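Local coordinates for RagA protein (Porphyromonas gingivalis, PDB 6SLN) that probably takes up substrates across the outer membrane as a TonB-dependent receptor, working together with a partner protein bound to it, at residues Gly253-Asn258 / Lys265-Ala270. Sequence-based numbering, arbitrary orientation.
Sequences GFWGNN and KDMILA
W255 meets M267 and I268 across a gap spanned by side chains alone, a worked example of how one large indole can join a loop to the helix that follows it. The CA atoms of W255 and M267 are 9.8 Å apart, and no hydrogen bond links the two segments.

The apolar contact is confined to the six-membered part of the indole. The methyl CE of M267 lies 3.5 Å from CE3 of W255, approaching obliquely, while CD1 of I268 comes from the same side of the indole plane, further along the ring, 4.1 Å from CZ2, its side chain running at about a right angle to that of the tryptophan. M267 extends from the helix with CG anti to the backbone N (chi1 173°) and bends only at chi3 (77°), which brings its methyl group toward the indole. Within the loop, the ring of F254 packs against the opposite indole face, with its CD2 over the centre, 3.6 Å above the plane.

Hydrogen bonds shape the loop. G253 ends the preceding helix in a Schellman motif and opens a type I turn closed by G256 N to G253 O at 3.0 Å; W255 occupies the third position of this turn, its CB directed at the helix. The indole NE1 is weakly hydrogen-bonded to Q249, and Q259 binds the W255 carbonyl oxygen.

The centre of the contact is about 45 Å from the centre of the chain, on the long excursion that joins barrel strands 218-230 and 309-322 in sequence. Here W255 also packs on V250 of helix 242-252, M267 touches Y417, and the chain of another protein packs on both, so the link between helices 242-252 and 261-276 is buried partly beneath that partner.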
# COMPACT_ATOMS: atom_id res chain seq x y z
N GLY A 253 53.48 -4.67 5.54
CA GLY A 253 53.29 -3.67 6.58
C GLY A 253 51.84 -3.39 6.94
O GLY A 253 51.57 -2.52 7.79
N PHE A 254 50.91 -4.12 6.32
CA PHE A 254 49.49 -3.91 6.55
C PHE A 254 49.13 -3.95 8.02
O PHE A 254 48.31 -3.16 8.48
CB PHE A 254 48.70 -4.98 5.81
CG PHE A 254 47.26 -4.70 5.76
CD1 PHE A 254 46.80 -3.48 5.27
CD2 PHE A 254 46.34 -5.64 6.23
CE1 PHE A 254 45.46 -3.22 5.22
CE2 PHE A 254 44.97 -5.36 6.18
CZ PHE A 254 44.53 -4.15 5.68
N TRP A 255 49.72 -4.87 8.76
CA TRP A 255 49.37 -5.09 10.16
C TRP A 255 50.28 -4.32 11.11
O TRP A 255 50.20 -4.52 12.32
CB TRP A 255 49.41 -6.59 10.46
CG TRP A 255 48.45 -7.41 9.61
CD1 TRP A 255 48.77 -8.31 8.64
CD2 TRP A 255 47.02 -7.39 9.68
NE1 TRP A 255 47.64 -8.86 8.09
CE2 TRP A 255 46.55 -8.31 8.71
CE3 TRP A 255 46.10 -6.68 10.45
CZ2 TRP A 255 45.19 -8.53 8.50
CZ3 TRP A 255 44.75 -6.90 10.24
CH2 TRP A 255 44.31 -7.82 9.27
N GLY A 256 51.12 -3.43 10.61
CA GLY A 256 51.99 -2.63 11.45
C GLY A 256 53.45 -2.87 11.10
O GLY A 256 53.79 -3.67 10.23
N ASN A 257 54.31 -2.15 11.79
CA ASN A 257 55.74 -2.37 11.64
C ASN A 257 56.21 -3.33 12.72
O ASN A 257 55.58 -3.46 13.78
CB ASN A 257 56.51 -1.05 11.71
CG ASN A 257 55.77 0.09 11.02
OD1 ASN A 257 55.62 1.18 11.58
ND2 ASN A 257 55.31 -0.16 9.80
N ASN A 258 57.31 -4.02 12.44
CA ASN A 258 57.86 -5.00 13.38
C ASN A 258 56.79 -6.02 13.76
O ASN A 258 56.58 -6.34 14.93
CB ASN A 258 58.42 -4.31 14.62
CG ASN A 258 59.64 -3.45 14.31
OD1 ASN A 258 59.52 -2.39 13.69
ND2 ASN A 258 60.81 -3.91 14.74
N LYS A 265 48.24 -13.54 13.97
CA LYS A 265 47.30 -14.61 14.29
C LYS A 265 46.73 -14.44 15.70
O LYS A 265 45.52 -14.59 15.90
CB LYS A 265 47.96 -15.97 14.16
CG LYS A 265 48.43 -16.33 12.77
CD LYS A 265 49.29 -17.55 12.80
CE LYS A 265 49.21 -18.35 11.52
NZ LYS A 265 50.32 -19.34 11.51
N ASP A 266 47.59 -14.12 16.67
CA ASP A 266 47.10 -13.86 18.02
C ASP A 266 46.04 -12.77 17.99
O ASP A 266 44.94 -12.93 18.52
CB ASP A 266 48.25 -13.49 18.95
CG ASP A 266 49.18 -14.67 19.24
OD1 ASP A 266 48.74 -15.83 19.14
OD2 ASP A 266 50.36 -14.43 19.57
N MET A 267 46.34 -11.66 17.30
CA MET A 267 45.43 -10.52 17.30
C MET A 267 44.10 -10.85 16.62
O MET A 267 43.03 -10.53 17.15
CB MET A 267 46.11 -9.32 16.65
CG MET A 267 45.19 -8.12 16.45
SD MET A 267 45.97 -6.83 15.45
CE MET A 267 45.83 -7.53 13.80
N ILE A 268 44.15 -11.51 15.46
CA ILE A 268 42.91 -11.87 14.77
C ILE A 268 42.17 -12.94 15.55
O ILE A 268 40.94 -12.87 15.70
CB ILE A 268 43.17 -12.31 13.32
CG1 ILE A 268 43.82 -11.17 12.52
CG2 ILE A 268 41.88 -12.76 12.64
CD1 ILE A 268 44.26 -11.53 11.10
N LEU A 269 42.88 -13.95 16.09
CA LEU A 269 42.20 -14.98 16.87
C LEU A 269 41.56 -14.38 18.11
O LEU A 269 40.43 -14.74 18.46
CB LEU A 269 43.15 -16.11 17.26
CG LEU A 269 43.24 -17.23 16.22
CD1 LEU A 269 44.43 -18.09 16.51
CD2 LEU A 269 42.01 -18.07 16.18
N ALA A 270 42.24 -13.44 18.78
CA ALA A 270 41.70 -12.88 20.01
C ALA A 270 40.46 -12.04 19.74
O ALA A 270 39.53 -12.01 20.55
CB ALA A 270 42.75 -12.03 20.72